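PDB 3RPC: possible metal-dependent hydrolase from Veillonella parvula, which is a putative zinc-dependent hydrolase of the metallo-beta-lactamase superfamily, carrying two zinc ions, with a substrate that is not established. Local coordinates for residues V166-W171 with S202-G206; V186-G192 with K221-M227; T207-G211 with D239-I244. One frame throughout, in Å; residues are numbered along the deposited sequence.

Contact 1: residues V166-W171 with S202-G206. With ZN (zinc ion), chain E; ZN (zinc ion), chain F.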
ATOM      1  N   VAL A 166      -4.280  -2.861  13.215  1.00 13.28           N
ATOM      2  CA  VAL A 166      -4.443  -1.998  12.045  1.00 13.98           C
ATOM      3  C   VAL A 166      -3.223  -1.105  11.792  1.00 14.54           C
ATOM      4  O   VAL A 166      -2.831  -0.869  10.636  1.00 14.12           O
ATOM      5  CB  VAL A 166      -5.701  -1.136  12.177  1.00 12.52           C
ATOM      6  CG1 VAL A 166      -5.877  -0.246  10.935  1.00 14.20           C
ATOM      7  CG2 VAL A 166      -6.920  -2.033  12.362  1.00 14.64           C
ATOM      8  N   GLY A 167      -2.633  -0.605  12.876  1.00 14.22           N
ATOM      9  CA  GLY A 167      -1.436   0.215  12.789  1.00 14.02           C
ATOM     10  C   GLY A 167      -1.690   1.702  12.600  1.00 12.99           C
ATOM     11  O   GLY A 167      -2.834   2.165  12.607  1.00 14.73           O
ATOM     12  N   ASP A 168      -0.606   2.455  12.441  1.00 13.21           N
ATOM     13  CA  ASP A 168      -0.685   3.900  12.242  1.00 13.62           C
ATOM     14  C   ASP A 168      -1.044   4.235  10.794  1.00 15.09           C
ATOM     15  O   ASP A 168      -0.173   4.523   9.972  1.00 15.85           O
ATOM     16  CB  ASP A 168       0.639   4.569  12.640  1.00 14.57           C
ATOM     17  CG  ASP A 168       0.707   4.927  14.125  1.00 17.03           C
ATOM     18  OD1 ASP A 168      -0.107   4.415  14.914  1.00 16.96           O
ATOM     19  OD2 ASP A 168       1.584   5.734  14.500  1.00 16.34           O
ATOM     20  N   THR A 169      -2.338   4.165  10.496  1.00 13.63           N
ATOM     21  CA  THR A 169      -2.848   4.483   9.168  1.00 13.31           C
ATOM     22  C   THR A 169      -4.182   5.184   9.315  1.00 14.18           C
ATOM     23  O   THR A 169      -4.903   4.980  10.293  1.00 15.15           O
ATOM     24  CB  THR A 169      -3.005   3.210   8.313  1.00 16.56           C
ATOM     25  OG1 THR A 169      -3.519   3.547   7.012  1.00 15.13           O
ATOM     26  CG2 THR A 169      -3.924   2.194   8.993  1.00 15.35           C
ATOM     27  N   VAL A 170      -4.488   6.031   8.345  1.00 13.34           N
ATOM     28  CA  VAL A 170      -5.850   6.528   8.184  1.00 12.77           C
ATOM     29  C   VAL A 170      -6.665   5.481   7.418  1.00 12.98           C
ATOM     30  O   VAL A 170      -6.132   4.463   6.979  1.00 13.60           O
ATOM     31  CB  VAL A 170      -5.876   7.882   7.455  1.00 12.77           C
ATOM     32  CG1 VAL A 170      -5.025   8.904   8.189  1.00 14.72           C
ATOM     33  CG2 VAL A 170      -5.418   7.752   5.983  1.00 14.11           C
ATOM     34  N   TRP A 171      -7.962   5.706   7.264  1.00 13.53           N
ATOM     35  CA  TRP A 171      -8.792   4.725   6.570  1.00 13.42           C
ATOM     36  C   TRP A 171      -8.548   4.787   5.064  1.00 16.27           C
ATOM     37  O   TRP A 171      -8.924   5.754   4.417  1.00 21.32           O
ATOM     38  CB  TRP A 171     -10.268   4.973   6.862  1.00 16.53           C
ATOM     39  CG  TRP A 171     -11.121   3.815   6.492  1.00 14.80           C
ATOM     40  CD1 TRP A 171     -11.448   3.411   5.228  1.00 14.62           C
ATOM     41  CD2 TRP A 171     -11.768   2.912   7.387  1.00 15.04           C
ATOM     42  NE1 TRP A 171     -12.248   2.288   5.288  1.00 15.88           N
ATOM     43  CE2 TRP A 171     -12.469   1.973   6.604  1.00 14.95           C
ATOM     44  CE3 TRP A 171     -11.833   2.812   8.779  1.00 16.92           C
ATOM     45  CZ2 TRP A 171     -13.220   0.942   7.167  1.00 17.64           C
ATOM     46  CZ3 TRP A 171     -12.580   1.788   9.340  1.00 17.07           C
ATOM     47  CH2 TRP A 171     -13.259   0.863   8.534  1.00 17.94           C
ATOM     48  N   SER A 202      -6.057  13.882  10.402  1.00 16.31           N
ATOM     49  CA  SER A 202      -5.141  13.183  11.307  1.00 15.88           C
ATOM     50  C   SER A 202      -4.183  12.274  10.547  1.00 17.62           C
ATOM     51  O   SER A 202      -4.451  11.867   9.418  1.00 16.35           O
ATOM     52  CB  SER A 202      -5.941  12.376  12.333  1.00 17.36           C
ATOM     53  OG  SER A 202      -5.109  11.596  13.184  1.00 15.10           O
ATOM     54  N   ILE A 203      -3.059  11.961  11.173  1.00 14.55           N
ATOM     55  CA  ILE A 203      -2.159  10.941  10.646  1.00 14.50           C
ATOM     56  C   ILE A 203      -2.546   9.522  11.048  1.00 16.23           C
ATOM     57  O   ILE A 203      -1.943   8.564  10.568  1.00 15.88           O
ATOM     58  CB  ILE A 203      -0.706  11.199  11.069  1.00 15.52           C
ATOM     59  CG1 ILE A 203      -0.598  11.226  12.601  1.00 17.45           C
ATOM     60  CG2 ILE A 203      -0.203  12.502  10.443  1.00 19.50           C
ATOM     61  CD1 ILE A 203       0.840  11.324  13.128  1.00 22.63           C
ATOM     62  N   ILE A 204      -3.509   9.377  11.957  1.00 14.97           N
ATOM     63  CA  ILE A 204      -4.024   8.058  12.309  1.00 14.30           C
ATOM     64  C   ILE A 204      -5.546   8.130  12.345  1.00 15.58           C
ATOM     65  O   ILE A 204      -6.138   9.030  11.750  1.00 17.59           O
ATOM     66  CB  ILE A 204      -3.445   7.501  13.644  1.00 14.80           C
ATOM     67  CG1 ILE A 204      -3.707   8.445  14.821  1.00 15.53           C
ATOM     68  CG2 ILE A 204      -1.934   7.267  13.510  1.00 15.70           C
ATOM     69  CD1 ILE A 204      -3.288   7.869  16.200  1.00 15.23           C
HETATM   70  N   MSE A 205      -6.176   7.175  13.010  1.00 13.71           N
HETATM   71  CA  MSE A 205      -7.637   7.130  13.083  1.00 13.18           C
HETATM   72  C   MSE A 205      -8.213   7.838  14.316  1.00 12.34           C
HETATM   73  O   MSE A 205      -7.478   8.249  15.219  1.00 14.25           O
HETATM   74  CB  MSE A 205      -8.107   5.676  13.038  1.00 12.93           C
HETATM   75  CG  MSE A 205      -7.972   5.062  11.654  1.00 15.70           C
HETATM   76 SE   MSE A 205      -8.214   3.145  11.689  0.62 15.60          SE
HETATM   77  CE  MSE A 205      -8.081   2.828   9.780  1.00 15.62           C
ATOM     78  N   GLY A 206      -9.535   8.009  14.316  1.00 14.13           N
ATOM     79  CA  GLY A 206     -10.263   8.568  15.441  1.00 14.44           C
ATOM     80  C   GLY A 206     -11.660   7.976  15.528  1.00 15.05           C
ATOM     81  O   GLY A 206     -11.914   6.870  15.041  1.00 14.20           O
TER
HETATM   82 ZN    ZN E 301       3.653   6.611  13.698  0.66 17.63          ZN
HETATM   83 ZN    ZN F 302       1.897   6.359  16.522  0.71 16.48          ZN
HETATM   84  O   HOH W   1       3.725   7.370  15.550  1.00 22.04           O
HETATM   85  O   HOH W   2       0.882   8.628  15.897  1.00 16.97           O

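Contact 2: residues V186-G192 with K221-M227. With ZN (zinc ion), chain F.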
ATOM      1  N   VAL A 186     -11.006  -9.848  15.756  1.00 16.90           N
ATOM      2  CA  VAL A 186     -10.554  -8.858  16.736  1.00 15.12           C
ATOM      3  C   VAL A 186      -9.801  -7.781  15.978  1.00 15.51           C
ATOM      4  O   VAL A 186      -8.942  -8.100  15.151  1.00 16.53           O
ATOM      5  CB  VAL A 186      -9.615  -9.492  17.786  1.00 17.14           C
ATOM      6  CG1 VAL A 186      -9.101  -8.434  18.780  1.00 16.88           C
ATOM      7  CG2 VAL A 186     -10.330 -10.616  18.517  1.00 19.28           C
ATOM      8  N   ILE A 187     -10.127  -6.518  16.231  1.00 14.76           N
ATOM      9  CA  ILE A 187      -9.528  -5.421  15.479  1.00 14.38           C
ATOM     10  C   ILE A 187      -8.976  -4.379  16.437  1.00 15.88           C
ATOM     11  O   ILE A 187      -9.735  -3.735  17.161  1.00 18.29           O
ATOM     12  CB  ILE A 187     -10.570  -4.787  14.529  1.00 15.25           C
ATOM     13  CG1 ILE A 187     -11.150  -5.875  13.610  1.00 15.25           C
ATOM     14  CG2 ILE A 187      -9.955  -3.633  13.728  1.00 16.01           C
ATOM     15  CD1 ILE A 187     -12.319  -5.388  12.738  1.00 17.03           C
ATOM     16  N   ILE A 188      -7.654  -4.235  16.456  1.00 13.38           N
ATOM     17  CA  ILE A 188      -6.985  -3.316  17.367  1.00 15.28           C
ATOM     18  C   ILE A 188      -6.639  -2.057  16.573  1.00 14.72           C
ATOM     19  O   ILE A 188      -5.861  -2.120  15.618  1.00 15.50           O
ATOM     20  CB  ILE A 188      -5.706  -3.954  17.955  1.00 14.99           C
ATOM     21  CG1 ILE A 188      -6.052  -5.247  18.695  1.00 15.71           C
ATOM     22  CG2 ILE A 188      -5.006  -2.988  18.892  1.00 16.24           C
ATOM     23  CD1 ILE A 188      -4.834  -6.102  19.022  1.00 18.27           C
HETATM   24  N   MSE A 189      -7.236  -0.929  16.965  1.00 15.17           N
HETATM   25  CA  MSE A 189      -7.174   0.318  16.202  1.00 13.67           C
HETATM   26  C   MSE A 189      -6.500   1.434  16.981  1.00 14.54           C
HETATM   27  O   MSE A 189      -6.735   1.583  18.184  1.00 15.90           O
HETATM   28  CB  MSE A 189      -8.592   0.800  15.883  1.00 17.29           C
HETATM   29  CG  MSE A 189      -9.510  -0.226  15.255  1.00 19.01           C
HETATM   30 SE   MSE A 189     -11.300   0.542  15.068  0.66 18.42          SE
HETATM   31  CE  MSE A 189     -10.895   2.049  13.889  1.00 18.63           C
ATOM     32  N   ASN A 190      -5.674   2.216  16.296  1.00 13.00           N
ATOM     33  CA  ASN A 190      -5.028   3.384  16.884  1.00 12.33           C
ATOM     34  C   ASN A 190      -5.911   4.605  16.657  1.00 15.22           C
ATOM     35  O   ASN A 190      -5.950   5.155  15.553  1.00 15.60           O
ATOM     36  CB  ASN A 190      -3.647   3.575  16.258  1.00 13.26           C
ATOM     37  CG  ASN A 190      -2.678   2.476  16.670  1.00 16.34           C
ATOM     38  OD1 ASN A 190      -2.906   1.790  17.674  1.00 16.80           O
ATOM     39  ND2 ASN A 190      -1.595   2.305  15.914  1.00 16.13           N
ATOM     40  N   THR A 191      -6.626   5.015  17.700  1.00 13.53           N
ATOM     41  CA  THR A 191      -7.727   5.966  17.529  1.00 11.90           C
ATOM     42  C   THR A 191      -7.516   7.296  18.243  1.00 14.55           C
ATOM     43  O   THR A 191      -8.476   8.041  18.467  1.00 14.05           O
ATOM     44  CB  THR A 191      -9.069   5.357  17.993  1.00 14.41           C
ATOM     45  OG1 THR A 191      -9.021   5.077  19.404  1.00 14.63           O
ATOM     46  CG2 THR A 191      -9.359   4.075  17.246  1.00 15.98           C
ATOM     47  N   GLY A 192      -6.266   7.606  18.566  1.00 13.59           N
ATOM     48  CA  GLY A 192      -5.946   8.844  19.248  1.00 15.48           C
ATOM     49  C   GLY A 192      -5.996  10.103  18.394  1.00 13.28           C
ATOM     50  O   GLY A 192      -5.826  11.205  18.913  1.00 13.12           O
ATOM     51  N   LYS A 221     -14.705  -7.890  17.640  1.00 19.16           N
ATOM     52  CA  LYS A 221     -14.381  -7.223  18.891  1.00 19.81           C
ATOM     53  C   LYS A 221     -13.374  -6.136  18.554  1.00 16.88           C
ATOM     54  O   LYS A 221     -12.246  -6.428  18.150  1.00 19.32           O
ATOM     55  CB  LYS A 221     -13.771  -8.212  19.877  1.00 25.39           C
ATOM     56  CG  LYS A 221     -13.450  -7.604  21.223  1.00 33.60           C
ATOM     57  CD  LYS A 221     -14.006  -8.457  22.351  1.00 48.60           C
ATOM     58  CE  LYS A 221     -13.392  -9.844  22.354  1.00 47.76           C
ATOM     59  NZ  LYS A 221     -14.131 -10.767  23.253  1.00 51.47           N
ATOM     60  N   ILE A 222     -13.787  -4.884  18.678  1.00 15.65           N
ATOM     61  CA  ILE A 222     -12.898  -3.774  18.401  1.00 14.46           C
ATOM     62  C   ILE A 222     -12.210  -3.313  19.685  1.00 18.37           C
ATOM     63  O   ILE A 222     -12.841  -3.240  20.740  1.00 17.49           O
ATOM     64  CB  ILE A 222     -13.673  -2.634  17.743  1.00 15.93           C
ATOM     65  CG1 ILE A 222     -14.162  -3.111  16.369  1.00 19.60           C
ATOM     66  CG2 ILE A 222     -12.812  -1.399  17.646  1.00 16.94           C
ATOM     67  CD1 ILE A 222     -15.374  -2.384  15.844  1.00 23.96           C
ATOM     68  N   ILE A 223     -10.914  -3.033  19.593  1.00 15.37           N
ATOM     69  CA  ILE A 223     -10.142  -2.577  20.743  1.00 15.25           C
ATOM     70  C   ILE A 223      -9.453  -1.286  20.341  1.00 14.83           C
ATOM     71  O   ILE A 223      -8.619  -1.292  19.433  1.00 15.92           O
ATOM     72  CB  ILE A 223      -9.084  -3.634  21.164  1.00 14.45           C
ATOM     73  CG1 ILE A 223      -9.779  -4.949  21.534  1.00 17.95           C
ATOM     74  CG2 ILE A 223      -8.256  -3.124  22.343  1.00 16.96           C
ATOM     75  CD1 ILE A 223      -8.825  -6.119  21.846  1.00 17.46           C
ATOM     76  N   ALA A 224      -9.814  -0.181  20.995  1.00 13.81           N
ATOM     77  CA  ALA A 224      -9.264   1.131  20.666  1.00 13.83           C
ATOM     78  C   ALA A 224      -8.113   1.512  21.589  1.00 16.03           C
ATOM     79  O   ALA A 224      -8.259   1.503  22.820  1.00 16.55           O
ATOM     80  CB  ALA A 224     -10.365   2.198  20.716  1.00 14.49           C
ATOM     81  N   VAL A 225      -6.977   1.852  20.988  1.00 14.59           N
ATOM     82  CA  VAL A 225      -5.764   2.181  21.734  1.00 14.59           C
ATOM     83  C   VAL A 225      -5.062   3.413  21.147  1.00 14.88           C
ATOM     84  O   VAL A 225      -5.678   4.168  20.389  1.00 14.74           O
ATOM     85  CB  VAL A 225      -4.796   0.970  21.799  1.00 11.71           C
ATOM     86  CG1 VAL A 225      -5.474  -0.208  22.504  1.00 16.30           C
ATOM     87  CG2 VAL A 225      -4.326   0.564  20.404  1.00 15.34           C
ATOM     88  N   HIS A 226      -3.791   3.617  21.495  1.00 15.53           N
ATOM     89  CA  HIS A 226      -2.997   4.758  21.013  1.00 13.36           C
ATOM     90  C   HIS A 226      -3.518   6.085  21.577  1.00 13.17           C
ATOM     91  O   HIS A 226      -3.549   7.105  20.891  1.00 15.41           O
ATOM     92  CB  HIS A 226      -2.937   4.779  19.468  1.00 14.07           C
ATOM     93  CG  HIS A 226      -1.737   5.487  18.909  1.00 14.03           C
ATOM     94  ND1 HIS A 226      -1.472   6.815  19.160  1.00 15.54           N
ATOM     95  CD2 HIS A 226      -0.741   5.056  18.093  1.00 14.99           C
ATOM     96  CE1 HIS A 226      -0.362   7.171  18.536  1.00 18.37           C
ATOM     97  NE2 HIS A 226       0.101   6.121  17.880  1.00 16.39           N
HETATM   98  N   MSE A 227      -3.891   6.074  22.856  1.00 13.44           N
HETATM   99  CA  MSE A 227      -4.452   7.264  23.483  1.00 14.70           C
HETATM  100  C   MSE A 227      -3.807   7.620  24.820  1.00 15.18           C
HETATM  101  O   MSE A 227      -3.144   6.789  25.451  1.00 16.88           O
HETATM  102  CB  MSE A 227      -5.958   7.089  23.677  1.00 15.37           C
HETATM  103  CG  MSE A 227      -6.704   7.089  22.347  1.00 14.20           C
HETATM  104 SE   MSE A 227      -8.610   6.707  22.468  0.72 15.99          SE
HETATM  105  CE  MSE A 227      -8.498   4.781  22.698  1.00 19.18           C
TER
HETATM  106 ZN    ZN F 302       1.897   6.359  16.522  0.71 16.48          ZN
HETATM  107  O   HOH W   1       3.725   7.370  15.550  1.00 22.04           O
HETATM  108  O   HOH W   2       0.882   8.628  15.897  1.00 16.97           O

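Contact 3: residues T207-G211 with D239-I244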
ATOM      1  N   THR A 207     -12.583   8.716  16.138  1.00 14.44           N
ATOM      2  CA  THR A 207     -13.924   8.196  16.366  1.00 14.61           C
ATOM      3  C   THR A 207     -14.684   7.874  15.072  1.00 13.26           C
ATOM      4  O   THR A 207     -15.425   6.891  15.025  1.00 14.97           O
ATOM      5  CB  THR A 207     -14.765   9.137  17.241  1.00 16.17           C
ATOM      6  OG1 THR A 207     -14.694  10.467  16.711  1.00 16.09           O
ATOM      7  CG2 THR A 207     -14.250   9.126  18.682  1.00 17.81           C
ATOM      8  N   LYS A 208     -14.489   8.678  14.023  1.00 12.25           N
ATOM      9  CA  LYS A 208     -15.173   8.389  12.760  1.00 14.07           C
ATOM     10  C   LYS A 208     -14.868   6.970  12.290  1.00 15.07           C
ATOM     11  O   LYS A 208     -15.749   6.241  11.816  1.00 16.89           O
ATOM     12  CB  LYS A 208     -14.772   9.390  11.684  1.00 19.23           C
ATOM     13  CG  LYS A 208     -15.602   9.308  10.424  1.00 29.26           C
ATOM     14  CD  LYS A 208     -15.268  10.459   9.476  1.00 39.35           C
ATOM     15  CE  LYS A 208     -15.256  11.805  10.198  1.00 43.56           C
ATOM     16  NZ  LYS A 208     -16.612  12.277  10.597  1.00 44.83           N
ATOM     17  N   ASP A 209     -13.602   6.580  12.423  1.00 13.51           N
ATOM     18  CA  ASP A 209     -13.157   5.251  12.024  1.00 13.59           C
ATOM     19  C   ASP A 209     -13.732   4.148  12.899  1.00 14.49           C
ATOM     20  O   ASP A 209     -14.028   3.057  12.418  1.00 15.50           O
ATOM     21  CB  ASP A 209     -11.630   5.211  12.020  1.00 14.42           C
ATOM     22  CG  ASP A 209     -11.052   6.358  11.221  1.00 13.56           C
ATOM     23  OD1 ASP A 209     -10.984   6.223   9.983  1.00 16.18           O
ATOM     24  OD2 ASP A 209     -10.740   7.418  11.807  1.00 14.36           O
ATOM     25  N   ILE A 210     -13.885   4.424  14.191  1.00 14.79           N
ATOM     26  CA  ILE A 210     -14.490   3.441  15.066  1.00 14.56           C
ATOM     27  C   ILE A 210     -15.921   3.160  14.627  1.00 13.94           C
ATOM     28  O   ILE A 210     -16.341   2.013  14.543  1.00 17.05           O
ATOM     29  CB  ILE A 210     -14.474   3.912  16.526  1.00 15.38           C
ATOM     30  CG1 ILE A 210     -13.037   4.097  17.005  1.00 15.33           C
ATOM     31  CG2 ILE A 210     -15.240   2.929  17.422  1.00 18.04           C
ATOM     32  CD1 ILE A 210     -12.944   4.568  18.454  1.00 14.37           C
ATOM     33  N   GLY A 211     -16.679   4.214  14.339  1.00 13.78           N
ATOM     34  CA  GLY A 211     -18.048   4.016  13.907  1.00 17.16           C
ATOM     35  C   GLY A 211     -18.082   3.219  12.613  1.00 15.88           C
ATOM     36  O   GLY A 211     -18.915   2.321  12.440  1.00 17.08           O
ATOM     37  N   ASP A 239     -13.031  10.864  25.212  1.00 14.53           N
ATOM     38  CA  ASP A 239     -13.694  11.225  23.955  1.00 13.94           C
ATOM     39  C   ASP A 239     -14.296   9.991  23.284  1.00 14.30           C
ATOM     40  O   ASP A 239     -15.439  10.008  22.822  1.00 15.32           O
ATOM     41  CB  ASP A 239     -12.715  11.893  22.988  1.00 15.81           C
ATOM     42  CG  ASP A 239     -12.142  13.195  23.522  1.00 19.48           C
ATOM     43  OD1 ASP A 239     -12.706  13.756  24.484  1.00 19.53           O
ATOM     44  OD2 ASP A 239     -11.127  13.665  22.959  1.00 18.22           O
ATOM     45  N   VAL A 240     -13.530   8.909  23.231  1.00 13.41           N
ATOM     46  CA  VAL A 240     -14.023   7.711  22.571  1.00 13.26           C
ATOM     47  C   VAL A 240     -15.183   7.115  23.358  1.00 15.46           C
ATOM     48  O   VAL A 240     -16.169   6.662  22.774  1.00 14.33           O
ATOM     49  CB  VAL A 240     -12.902   6.676  22.369  1.00 13.42           C
ATOM     50  CG1 VAL A 240     -13.490   5.329  21.952  1.00 15.07           C
ATOM     51  CG2 VAL A 240     -11.915   7.174  21.327  1.00 15.85           C
ATOM     52  N   ARG A 241     -15.075   7.127  24.683  1.00 15.36           N
ATOM     53  CA  ARG A 241     -16.149   6.585  25.515  1.00 14.47           C
ATOM     54  C   ARG A 241     -17.477   7.324  25.314  1.00 12.97           C
ATOM     55  O   ARG A 241     -18.539   6.689  25.228  1.00 14.82           O
ATOM     56  CB  ARG A 241     -15.725   6.539  26.986  1.00 12.34           C
ATOM     57  CG  ARG A 241     -14.695   5.445  27.202  1.00 14.35           C
ATOM     58  CD  ARG A 241     -14.030   5.529  28.543  1.00 17.56           C
ATOM     59  NE  ARG A 241     -13.138   4.387  28.711  1.00 17.88           N
ATOM     60  CZ  ARG A 241     -12.064   4.391  29.491  1.00 19.12           C
ATOM     61  NH1 ARG A 241     -11.743   5.482  30.175  1.00 19.09           N
ATOM     62  NH2 ARG A 241     -11.310   3.301  29.577  1.00 20.76           N
ATOM     63  N   LYS A 242     -17.419   8.650  25.189  1.00 14.55           N
ATOM     64  CA  LYS A 242     -18.632   9.430  24.934  1.00 13.86           C
ATOM     65  C   LYS A 242     -19.235   9.044  23.583  1.00 16.01           C
ATOM     66  O   LYS A 242     -20.448   8.865  23.443  1.00 16.14           O
ATOM     67  CB  LYS A 242     -18.323  10.933  24.951  1.00 17.47           C
ATOM     68  CG  LYS A 242     -19.569  11.808  24.730  1.00 17.66           C
ATOM     69  CD  LYS A 242     -19.312  13.292  25.002  1.00 18.91           C
ATOM     70  CE  LYS A 242     -18.314  13.898  24.025  1.00 19.91           C
ATOM     71  NZ  LYS A 242     -18.268  15.405  24.168  1.00 18.59           N
ATOM     72  N   PHE A 243     -18.371   8.900  22.591  1.00 15.00           N
ATOM     73  CA  PHE A 243     -18.804   8.608  21.237  1.00 13.81           C
ATOM     74  C   PHE A 243     -19.462   7.237  21.159  1.00 14.46           C
ATOM     75  O   PHE A 243     -20.538   7.089  20.570  1.00 15.10           O
ATOM     76  CB  PHE A 243     -17.597   8.686  20.299  1.00 16.11           C
ATOM     77  CG  PHE A 243     -17.893   8.308  18.876  1.00 15.13           C
ATOM     78  CD1 PHE A 243     -18.388   9.244  17.991  1.00 15.53           C
ATOM     79  CD2 PHE A 243     -17.646   7.018  18.430  1.00 15.68           C
ATOM     80  CE1 PHE A 243     -18.648   8.894  16.670  1.00 14.38           C
ATOM     81  CE2 PHE A 243     -17.915   6.658  17.107  1.00 16.44           C
ATOM     82  CZ  PHE A 243     -18.406   7.600  16.233  1.00 15.96           C
ATOM     83  N   ILE A 244     -18.816   6.217  21.712  1.00 15.20           N
ATOM     84  CA  ILE A 244     -19.387   4.877  21.610  1.00 14.36           C
ATOM     85  C   ILE A 244     -20.665   4.728  22.436  1.00 14.38           C
ATOM     86  O   ILE A 244     -21.584   4.001  22.054  1.00 16.91           O
ATOM     87  CB  ILE A 244     -18.352   3.755  21.912  1.00 14.95           C
ATOM     88  CG1 ILE A 244     -17.849   3.824  23.358  1.00 13.94           C
ATOM     89  CG2 ILE A 244     -17.192   3.842  20.899  1.00 15.64           C
ATOM     90  CD1 ILE A 244     -16.835   2.721  23.706  1.00 16.45           C
TER

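Contact 1: residues V166-W171 with S202-G206
D168, beside I204, offers a single carboxylate oxygen to two metals: OD2 of D168 is 2.4 Å from the zinc ion that H72, H74 and H132 also bind, and 2.1 Å from the zinc ion held by D76, H77 and H226. This bridging aspartate marks the dinuclear site of the metallo-beta-lactamase fold, and a water joins the same two ions. The I204 side chain points the same way as the aspartate, its CG2 methyl 3.6 Å from D168 CG. Further along, selenomethionine M205 stays extended beyond CG (chi3 177°), which brings its CE methyl up to V166, V170 and W171. There M205 CE lies 4.0 Å from V166 CG1 and meets the W171 ring obliquely, 3.9 Å from its CE3. On the way M205 CG passes 3.4 Å from T169 O, a buried carbonyl oxygen with no polar partner. The T169 hydroxyl is better served: OG1 donates to V170 O at 2.8 Å, in the carbonyl plane and on a lone pair, and also meets S131 N. The 202-206 loop is folded by an ST turn: S202 OG, which also hydrogen-bonds A194 O, accepts from I204 N at 3.0 Å with an N-H...O angle of 165°.

Contact 2: residues V186-G192 with K221-M227
H226 has its CG anti to the backbone N (chi1 -155°), while N190 turns its CG anti to its own carbonyl carbon, and these two choices bring the imidazole against the amide. The planes stand 57° apart. N190 CG approaches the ring obliquely, 3.5 Å from H226 CD2, and its OD1 lies at the ring edge, in plane. N190 OD1 also comes 3.3 Å from V225 CG2. Through NE2, next to CD2 in the ring, H226 binds a zinc ion at 2.3 Å; D76, H77 and D168 bind the same ion. N190 ND2 makes a weak hydrogen bond to D168 OD1, so the asparagine touches one metal ligand and bonds weakly to another.

Behind this pair run strands 186-190 and 221-225, parallel within 19° and joined by helix 207-216 in a beta-alpha-beta crossover of the metallo-beta-lactamase fold. Five nearly straight backbone bonds tie them, beginning with I187 N to K221 O at 2.9 Å. V225 N to M189 O, at 2.8 Å, is among the shortest, and T191 N to V225 O carries the pairing one residue past the end of strand 186-190. Toward helix 207-216, the SE of selenomethionine M189 rests 3.6 Å from I222 CG2. Where the strands give way to loops, the buried T191 OG1 has no polar partner: it faces carbon, with A224 CB at 3.4 Å and CE of selenomethionine M227 at 3.3 Å.

Contact 3: residues T207-G211 with D239-I244
F243 reaches from its helix across to T207, starting at CB, which lies 3.7 Å from the T207 CG2 methyl. With CG anti to the backbone N (chi1 176°), the ring is thrown out toward helix 207-216 and lies with one face against the threonine. F243 CG is 3.6 Å from T207 CB, and that CB sits over the middle of one ring face, only 10° off the ring normal, making a CH-pi contact. Farther out, CE2 and CZ of F243 each come within 3.3 Å of T207 O, the carbonyl oxygen that also accepts the helical bond from G211 N. F243 CE2 also meets G211 N, at 3.9 Å, with the nitrogen close to the ring plane and at its edge. The far end of the phenyl ring thus lies against the backbone of the first helical turn.

Beside the T207-F243 stack the interface is aliphatic. I210 CD1 packs 3.6 Å from V240 CG1, and I210 CG2 meets I244 CG2 at 4.1 Å. The axes of the two short segments approach to 10.4 Å at closest, at 38° to each other, running in broadly the same direction. On the inner side, V253 of strand 253-254 touches both I210 and I244, T191 just past strand 186-190 touches I210, and M227 touches V240; the two helices therefore lie side by side over that edge of the sheet.

Contact 2 lies in the middle: its centre is 10 Å from those of contacts 1 and 3, which are themselves 14 Å apart. Along the chain, 166-171 comes first, then 186-192, 202-206, 207-211, 221-227 and 239-244, so contact 2 interleaves with both others while contact 1 closes before contact 3 opens. Contacts 1 and 2 share a zinc ion and two waters, and V166 N, just past strand 163-165, probably bonds to I188 O of strand 186-190. Contact 3 touches contact 2 through M227 against V240 and T191 against I210. The mixed sheet with strands 186-190 and 221-225 thus carries metal-binding loops at its strand ends and helices along one face.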